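Local coordinates for tubulin-like protein CetZ2 (Haloferax volcanii, PDB 4B45) that binds GTP, probably hydrolyses it, and takes part in controlling cell shape as an archaeal relative of tubulin and FtsZ, at residues Asp264-Ile277 with Met296-Leu310. Residues are numbered along the deposited sequence; the frame is centred on the assembly and turned at random.
Sequences DAALVVIAGEPDTI and MQVRGGDFPLESGRL
Ala266 N donates to Gln297 O, and Ala266 O accepts from Arg299 N at 2.9 Å, the latter bond almost straight at 178°. These two bonds start a parallel ladder between strands 265-272 and 298-304, whose short axes diverge by 17°. Bonds then alternate along the strands as far as Leu305 N, which reaches Gly272 O from above its carbonyl plane. The link from Ile270 N to Gly301 O is weak.

Apolar side chains pack on both faces of the pair. On one face Val298 spans two neighbours, its CG2 on Ala266 and its CG1 on Val268; helix 279-293 covers this patch. On the other, Val269 CG1 meets Phe303 CB at 3.7 Å. The Phe303 ring carries Leu305 CD2 over the centre of one face, 3.6 Å above the plane, and lies against helix 175-196. CG of Leu305 sits between its backbone N and carbonyl carbon (chi1 48°), a turn that brings CD1 beside Gly272 and CD2 to Ala271 CB.

After strand 265-272 ends, residues 274-277 pack back on Pro304 and Leu310. The Pro274 and Pro304 side chains cross at about a right angle, with CG of Pro274 against CB of Pro304. Leu310 CD2 presses tightly on Ile277 CG1 at 3.5 Å and also touches Thr276 OG1.

Polar contacts hold the turn. Thr276 OG1 and N both donate to Glu273 O. One water joins Glu273 N, Thr276 OG1 and Arg309 O. At the other end, a second water links Asp264 O to Met296 N.

Helix 279-293 connects the two strands, making a beta-alpha-beta crossover at the sheet edge of the tubulin-like C-terminal domain, away from the GTP site.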
ATOM      1  N   ASP A 264      10.813 -13.049   1.672  1.00 47.50           N
ATOM      2  CA  ASP A 264      12.257 -12.942   1.663  1.00 53.41           C
ATOM      3  C   ASP A 264      12.742 -12.011   2.776  1.00 48.32           C
ATOM      4  O   ASP A 264      13.822 -12.199   3.327  1.00 50.31           O
ATOM      5  CB  ASP A 264      12.735 -12.450   0.286  1.00 66.20           C
ATOM      6  CG  ASP A 264      14.240 -12.241   0.230  1.00 82.45           C
ATOM      7  OD1 ASP A 264      14.984 -13.247   0.185  1.00 92.42           O
ATOM      8  OD2 ASP A 264      14.682 -11.071   0.233  1.00 83.66           O
ATOM      9  N   ALA A 265      11.946 -11.003   3.104  1.00 45.08           N
ATOM     10  CA  ALA A 265      12.342 -10.040   4.122  1.00 41.30           C
ATOM     11  C   ALA A 265      11.124  -9.602   4.911  1.00 41.37           C
ATOM     12  O   ALA A 265       9.992  -9.723   4.445  1.00 41.89           O
ATOM     13  CB  ALA A 265      13.019  -8.824   3.480  1.00 42.06           C
ATOM     14  N   ALA A 266      11.355  -9.101   6.116  1.00 37.48           N
ATOM     15  CA  ALA A 266      10.256  -8.654   6.942  1.00 39.17           C
ATOM     16  C   ALA A 266      10.713  -7.531   7.842  1.00 41.47           C
ATOM     17  O   ALA A 266      11.888  -7.448   8.201  1.00 43.25           O
ATOM     18  CB  ALA A 266       9.724  -9.804   7.778  1.00 35.27           C
ATOM     19  N   LEU A 267       9.771  -6.671   8.203  1.00 38.50           N
ATOM     20  CA  LEU A 267      10.020  -5.628   9.182  1.00 38.16           C
ATOM     21  C   LEU A 267       8.909  -5.648  10.225  1.00 41.15           C
ATOM     22  O   LEU A 267       7.728  -5.465   9.914  1.00 37.57           O
ATOM     23  CB  LEU A 267      10.101  -4.260   8.510  1.00 39.88           C
ATOM     24  CG  LEU A 267      10.133  -3.106   9.500  1.00 38.98           C
ATOM     25  CD1 LEU A 267      11.436  -3.165  10.328  1.00 35.43           C
ATOM     26  CD2 LEU A 267       9.983  -1.770   8.793  1.00 34.01           C
ATOM     27  N   VAL A 268       9.296  -5.881  11.473  1.00 41.80           N
ATOM     28  CA  VAL A 268       8.330  -5.963  12.548  1.00 40.70           C
ATOM     29  C   VAL A 268       8.370  -4.711  13.398  1.00 41.37           C
ATOM     30  O   VAL A 268       9.372  -4.409  14.047  1.00 42.43           O
ATOM     31  CB  VAL A 268       8.615  -7.162  13.444  1.00 43.28           C
ATOM     32  CG1 VAL A 268       7.522  -7.307  14.486  1.00 45.95           C
ATOM     33  CG2 VAL A 268       8.757  -8.410  12.590  1.00 37.89           C
ATOM     34  N   VAL A 269       7.264  -3.983  13.387  1.00 43.28           N
ATOM     35  CA  VAL A 269       7.153  -2.768  14.162  1.00 40.95           C
ATOM     36  C   VAL A 269       6.078  -3.024  15.203  1.00 44.94           C
ATOM     37  O   VAL A 269       4.951  -3.402  14.874  1.00 41.31           O
ATOM     38  CB  VAL A 269       6.800  -1.538  13.261  1.00 45.39           C
ATOM     39  CG1 VAL A 269       6.652  -0.255  14.084  1.00 43.50           C
ATOM     40  CG2 VAL A 269       7.853  -1.336  12.181  1.00 42.28           C
ATOM     41  N   ILE A 270       6.452  -2.868  16.464  1.00 43.94           N
ATOM     42  CA  ILE A 270       5.489  -2.878  17.552  1.00 41.73           C
ATOM     43  C   ILE A 270       5.259  -1.426  17.923  1.00 43.89           C
ATOM     44  O   ILE A 270       6.208  -0.702  18.246  1.00 42.58           O
ATOM     45  CB  ILE A 270       6.033  -3.621  18.785  1.00 43.17           C
ATOM     46  CG1 ILE A 270       6.450  -5.038  18.404  1.00 41.32           C
ATOM     47  CG2 ILE A 270       5.012  -3.621  19.914  1.00 40.98           C
ATOM     48  CD1 ILE A 270       5.397  -5.783  17.648  1.00 45.52           C
ATOM     49  N   ALA A 271       4.006  -0.994  17.858  1.00 37.20           N
ATOM     50  CA  ALA A 271       3.669   0.389  18.165  1.00 40.56           C
ATOM     51  C   ALA A 271       2.869   0.513  19.461  1.00 46.22           C
ATOM     52  O   ALA A 271       2.032  -0.340  19.779  1.00 51.50           O
ATOM     53  CB  ALA A 271       2.891   1.012  16.995  1.00 37.93           C
ATOM     54  N   GLY A 272       3.115   1.588  20.202  1.00 50.82           N
ATOM     55  CA  GLY A 272       2.373   1.849  21.420  1.00 51.82           C
ATOM     56  C   GLY A 272       3.188   2.679  22.376  1.00 44.87           C
ATOM     57  O   GLY A 272       4.259   3.154  22.024  1.00 49.45           O
ATOM     58  N   GLU A 273       2.691   2.857  23.592  1.00 47.34           N
ATOM     59  CA  GLU A 273       3.431   3.594  24.600  1.00 53.31           C
ATOM     60  C   GLU A 273       4.623   2.778  25.094  1.00 48.98           C
ATOM     61  O   GLU A 273       4.463   1.612  25.445  1.00 52.88           O
ATOM     62  CB  GLU A 273       2.509   3.985  25.755  1.00 55.88           C
ATOM     63  CG  GLU A 273       1.375   4.878  25.289  1.00 57.55           C
ATOM     64  CD  GLU A 273       0.777   5.701  26.408  1.00 67.95           C
ATOM     65  OE1 GLU A 273       1.249   5.564  27.559  1.00 65.99           O
ATOM     66  OE2 GLU A 273      -0.168   6.481  26.137  1.00 71.63           O
ATOM     67  N   PRO A 274       5.827   3.387  25.093  1.00 45.30           N
ATOM     68  CA  PRO A 274       7.093   2.737  25.471  1.00 46.52           C
ATOM     69  C   PRO A 274       7.033   1.909  26.762  1.00 44.79           C
ATOM     70  O   PRO A 274       7.531   0.775  26.781  1.00 43.85           O
ATOM     71  CB  PRO A 274       8.050   3.921  25.644  1.00 52.03           C
ATOM     72  CG  PRO A 274       7.546   4.938  24.701  1.00 50.37           C
ATOM     73  CD  PRO A 274       6.040   4.774  24.636  1.00 42.80           C
ATOM     74  N   ASP A 275       6.429   2.459  27.812  1.00 48.28           N
ATOM     75  CA  ASP A 275       6.334   1.769  29.101  1.00 50.50           C
ATOM     76  C   ASP A 275       5.516   0.478  29.056  1.00 53.10           C
ATOM     77  O   ASP A 275       5.664  -0.366  29.927  1.00 56.96           O
ATOM     78  CB  ASP A 275       5.737   2.694  30.170  1.00 57.23           C
ATOM     79  CG  ASP A 275       6.701   3.777  30.611  1.00 67.66           C
ATOM     80  OD1 ASP A 275       7.926   3.592  30.444  1.00 69.87           O
ATOM     81  OD2 ASP A 275       6.230   4.818  31.122  1.00 71.03           O
ATOM     82  N   THR A 276       4.646   0.332  28.059  1.00 49.20           N
ATOM     83  CA  THR A 276       3.767  -0.831  27.985  1.00 44.91           C
ATOM     84  C   THR A 276       4.318  -1.967  27.112  1.00 48.80           C
ATOM     85  O   THR A 276       3.811  -3.092  27.133  1.00 48.48           O
ATOM     86  CB  THR A 276       2.363  -0.435  27.479  1.00 49.53           C
ATOM     87  OG1 THR A 276       2.400  -0.196  26.064  1.00 43.42           O
ATOM     88  CG2 THR A 276       1.868   0.817  28.208  1.00 53.31           C
ATOM     89  N   ILE A 277       5.359  -1.672  26.351  1.00 45.79           N
ATOM     90  CA  ILE A 277       5.931  -2.640  25.412  1.00 43.46           C
ATOM     91  C   ILE A 277       7.036  -3.467  26.071  1.00 49.83           C
ATOM     92  O   ILE A 277       8.120  -2.942  26.345  1.00 45.49           O
ATOM     93  CB  ILE A 277       6.517  -1.905  24.205  1.00 43.88           C
ATOM     94  CG1 ILE A 277       5.432  -1.049  23.531  1.00 49.27           C
ATOM     95  CG2 ILE A 277       7.132  -2.886  23.225  1.00 42.71           C
ATOM     96  CD1 ILE A 277       5.789  -0.588  22.128  1.00 55.34           C
ATOM     97  N   MET A 296      15.784 -14.799   6.287  1.00 48.84           N
ATOM     98  CA  MET A 296      17.059 -14.510   6.946  1.00 54.21           C
ATOM     99  C   MET A 296      17.253 -13.004   7.155  1.00 53.77           C
ATOM    100  O   MET A 296      18.310 -12.568   7.622  1.00 45.31           O
ATOM    101  CB  MET A 296      18.228 -15.059   6.127  1.00 54.78           C
ATOM    102  CG  MET A 296      18.142 -16.545   5.824  1.00 60.22           C
ATOM    103  SD  MET A 296      18.114 -17.489   7.350  1.00 83.55           S
ATOM    104  CE  MET A 296      19.722 -17.058   7.955  1.00 53.89           C
ATOM    105  N   GLN A 297      16.239 -12.217   6.802  1.00 41.26           N
ATOM    106  CA  GLN A 297      16.336 -10.764   6.895  1.00 52.07           C
ATOM    107  C   GLN A 297      15.132 -10.173   7.600  1.00 50.61           C
ATOM    108  O   GLN A 297      14.401  -9.370   7.016  1.00 52.50           O
ATOM    109  CB  GLN A 297      16.421 -10.135   5.506  1.00 57.49           C
ATOM    110  CG  GLN A 297      17.475 -10.707   4.590  1.00 69.36           C
ATOM    111  CD  GLN A 297      17.515  -9.963   3.271  1.00 82.32           C
ATOM    112  OE1 GLN A 297      17.052 -10.465   2.241  1.00 84.75           O
ATOM    113  NE2 GLN A 297      18.043  -8.741   3.302  1.00 84.18           N
ATOM    114  N   VAL A 298      14.917 -10.585   8.844  1.00 39.56           N
ATOM    115  CA  VAL A 298      13.863 -10.015   9.661  1.00 42.48           C
ATOM    116  C   VAL A 298      14.446  -8.881  10.479  1.00 44.18           C
ATOM    117  O   VAL A 298      15.351  -9.086  11.299  1.00 47.80           O
ATOM    118  CB  VAL A 298      13.235 -11.063  10.611  1.00 43.89           C
ATOM    119  CG1 VAL A 298      12.290 -10.383  11.590  1.00 39.96           C
ATOM    120  CG2 VAL A 298      12.509 -12.131   9.818  1.00 49.61           C
ATOM    121  N   ARG A 299      13.934  -7.683  10.231  1.00 43.33           N
ATOM    122  CA  ARG A 299      14.330  -6.483  10.961  1.00 39.03           C
ATOM    123  C   ARG A 299      13.225  -6.106  11.935  1.00 40.51           C
ATOM    124  O   ARG A 299      12.067  -6.530  11.785  1.00 38.81           O
ATOM    125  CB  ARG A 299      14.561  -5.322   9.977  1.00 35.02           C
ATOM    126  CG  ARG A 299      15.768  -5.519   9.065  1.00 39.13           C
ATOM    127  CD  ARG A 299      15.866  -4.436   7.985  1.00 42.51           C
ATOM    128  NE  ARG A 299      17.214  -4.387   7.432  1.00 40.59           N
ATOM    129  CZ  ARG A 299      17.652  -5.170   6.450  1.00 38.86           C
ATOM    130  NH1 ARG A 299      16.841  -6.057   5.888  1.00 40.23           N
ATOM    131  NH2 ARG A 299      18.905  -5.063   6.033  1.00 43.38           N
ATOM    132  N   GLY A 300      13.553  -5.279  12.915  1.00 42.81           N
ATOM    133  CA  GLY A 300      12.545  -4.883  13.878  1.00 45.08           C
ATOM    134  C   GLY A 300      12.823  -3.544  14.516  1.00 49.28           C
ATOM    135  O   GLY A 300      13.968  -3.119  14.609  1.00 56.57           O
ATOM    136  N   GLY A 301      11.765  -2.886  14.968  1.00 43.20           N
ATOM    137  CA  GLY A 301      11.908  -1.626  15.665  1.00 45.46           C
ATOM    138  C   GLY A 301      10.602  -1.261  16.329  1.00 42.68           C
ATOM    139  O   GLY A 301       9.560  -1.845  16.025  1.00 49.02           O
ATOM    140  N   ASP A 302      10.648  -0.299  17.237  1.00 41.97           N
ATOM    141  CA  ASP A 302       9.442   0.106  17.948  1.00 49.33           C
ATOM    142  C   ASP A 302       9.059   1.533  17.596  1.00 52.98           C
ATOM    143  O   ASP A 302       9.919   2.386  17.399  1.00 55.02           O
ATOM    144  CB  ASP A 302       9.619  -0.043  19.464  1.00 54.06           C
ATOM    145  CG  ASP A 302       9.807  -1.490  19.890  1.00 64.81           C
ATOM    146  OD1 ASP A 302       9.686  -2.388  19.019  1.00 63.67           O
ATOM    147  OD2 ASP A 302      10.085  -1.725  21.091  1.00 69.94           O
ATOM    148  N   PHE A 303       7.754   1.769  17.528  1.00 49.84           N
ATOM    149  CA  PHE A 303       7.179   3.066  17.191  1.00 45.49           C
ATOM    150  C   PHE A 303       6.467   3.596  18.437  1.00 46.46           C
ATOM    151  O   PHE A 303       5.322   3.225  18.708  1.00 49.12           O
ATOM    152  CB  PHE A 303       6.182   2.866  16.044  1.00 44.12           C
ATOM    153  CG  PHE A 303       5.599   4.136  15.473  1.00 46.42           C
ATOM    154  CD1 PHE A 303       5.923   5.388  15.985  1.00 52.16           C
ATOM    155  CD2 PHE A 303       4.700   4.064  14.411  1.00 41.75           C
ATOM    156  CE1 PHE A 303       5.370   6.549  15.440  1.00 55.75           C
ATOM    157  CE2 PHE A 303       4.144   5.216  13.860  1.00 41.83           C
ATOM    158  CZ  PHE A 303       4.481   6.463  14.376  1.00 49.12           C
ATOM    159  N   PRO A 304       7.138   4.461  19.205  1.00 48.34           N
ATOM    160  CA  PRO A 304       6.502   5.047  20.393  1.00 52.62           C
ATOM    161  C   PRO A 304       5.414   6.070  20.041  1.00 55.81           C
ATOM    162  O   PRO A 304       5.706   7.080  19.405  1.00 59.84           O
ATOM    163  CB  PRO A 304       7.669   5.741  21.109  1.00 55.92           C
ATOM    164  CG  PRO A 304       8.904   5.123  20.537  1.00 54.89           C
ATOM    165  CD  PRO A 304       8.563   4.824  19.114  1.00 52.36           C
ATOM    166  N   LEU A 305       4.172   5.798  20.438  1.00 57.16           N
ATOM    167  CA  LEU A 305       3.080   6.742  20.222  1.00 60.59           C
ATOM    168  C   LEU A 305       2.013   6.677  21.323  1.00 60.90           C
ATOM    169  O   LEU A 305       1.878   5.662  22.007  1.00 55.77           O
ATOM    170  CB  LEU A 305       2.459   6.548  18.831  1.00 58.39           C
ATOM    171  CG  LEU A 305       2.094   5.129  18.387  1.00 60.99           C
ATOM    172  CD1 LEU A 305       0.831   4.626  19.071  1.00 63.33           C
ATOM    173  CD2 LEU A 305       1.933   5.070  16.882  1.00 57.62           C
ATOM    174  N   GLU A 306       1.265   7.764  21.492  1.00 54.68           N
ATOM    175  CA  GLU A 306       0.193   7.797  22.476  1.00 55.97           C
ATOM    176  C   GLU A 306      -0.971   6.919  22.016  1.00 54.84           C
ATOM    177  O   GLU A 306      -1.469   7.051  20.888  1.00 48.32           O
ATOM    178  CB  GLU A 306      -0.285   9.231  22.724  1.00 62.56           C
ATOM    179  CG  GLU A 306      -1.453   9.326  23.698  1.00 72.07           C
ATOM    180  CD  GLU A 306      -1.920  10.754  23.944  1.00 83.33           C
ATOM    181  OE1 GLU A 306      -1.418  11.676  23.265  1.00 86.48           O
ATOM    182  OE2 GLU A 306      -2.789  10.950  24.822  1.00 84.36           O
ATOM    183  N   SER A 307      -1.400   6.025  22.900  1.00 50.15           N
ATOM    184  CA  SER A 307      -2.447   5.066  22.583  1.00 49.44           C
ATOM    185  C   SER A 307      -2.815   4.317  23.857  1.00 57.46           C
ATOM    186  O   SER A 307      -2.032   4.280  24.817  1.00 52.31           O
ATOM    187  CB  SER A 307      -1.932   4.081  21.527  1.00 49.91           C
ATOM    188  OG  SER A 307      -2.925   3.154  21.146  1.00 54.40           O
ATOM    189  N   GLY A 308      -4.003   3.725  23.871  1.00 55.74           N
ATOM    190  CA  GLY A 308      -4.379   2.842  24.962  1.00 55.32           C
ATOM    191  C   GLY A 308      -4.136   1.410  24.532  1.00 52.88           C
ATOM    192  O   GLY A 308      -4.421   0.458  25.258  1.00 54.41           O
ATOM    193  N   ARG A 309      -3.583   1.265  23.336  1.00 47.35           N
ATOM    194  CA  ARG A 309      -3.400  -0.037  22.725  1.00 48.26           C
ATOM    195  C   ARG A 309      -1.948  -0.304  22.330  1.00 48.54           C
ATOM    196  O   ARG A 309      -1.068   0.542  22.502  1.00 45.23           O
ATOM    197  CB  ARG A 309      -4.307  -0.142  21.493  1.00 46.48           C
ATOM    198  CG  ARG A 309      -5.764   0.155  21.815  1.00 53.62           C
ATOM    199  CD  ARG A 309      -6.638   0.251  20.569  1.00 60.44           C
ATOM    200  NE  ARG A 309      -6.714  -1.020  19.862  1.00 58.45           N
ATOM    201  CZ  ARG A 309      -7.473  -2.040  20.248  1.00 67.10           C
ATOM    202  NH1 ARG A 309      -8.225  -1.937  21.334  1.00 67.33           N
ATOM    203  NH2 ARG A 309      -7.475  -3.164  19.547  1.00 76.26           N
ATOM    204  N   LEU A 310      -1.720  -1.504  21.812  1.00 48.33           N
ATOM    205  CA  LEU A 310      -0.451  -1.896  21.221  1.00 46.78           C
ATOM    206  C   LEU A 310      -0.803  -2.440  19.862  1.00 46.29           C
ATOM    207  O   LEU A 310      -1.888  -2.991  19.682  1.00 50.86           O
ATOM    208  CB  LEU A 310       0.178  -3.048  22.003  1.00 46.04           C
ATOM    209  CG  LEU A 310       0.822  -2.785  23.346  1.00 61.12           C
ATOM    210  CD1 LEU A 310       1.014  -4.109  24.056  1.00 55.13           C
ATOM    211  CD2 LEU A 310       2.149  -2.080  23.137  1.00 70.73           C
TER
HETATM  212  O   HOH W   1      15.569 -14.371   3.297  1.00 59.22           O
HETATM  213  O   HOH W   2       0.272   1.205  24.692  1.00 42.06           O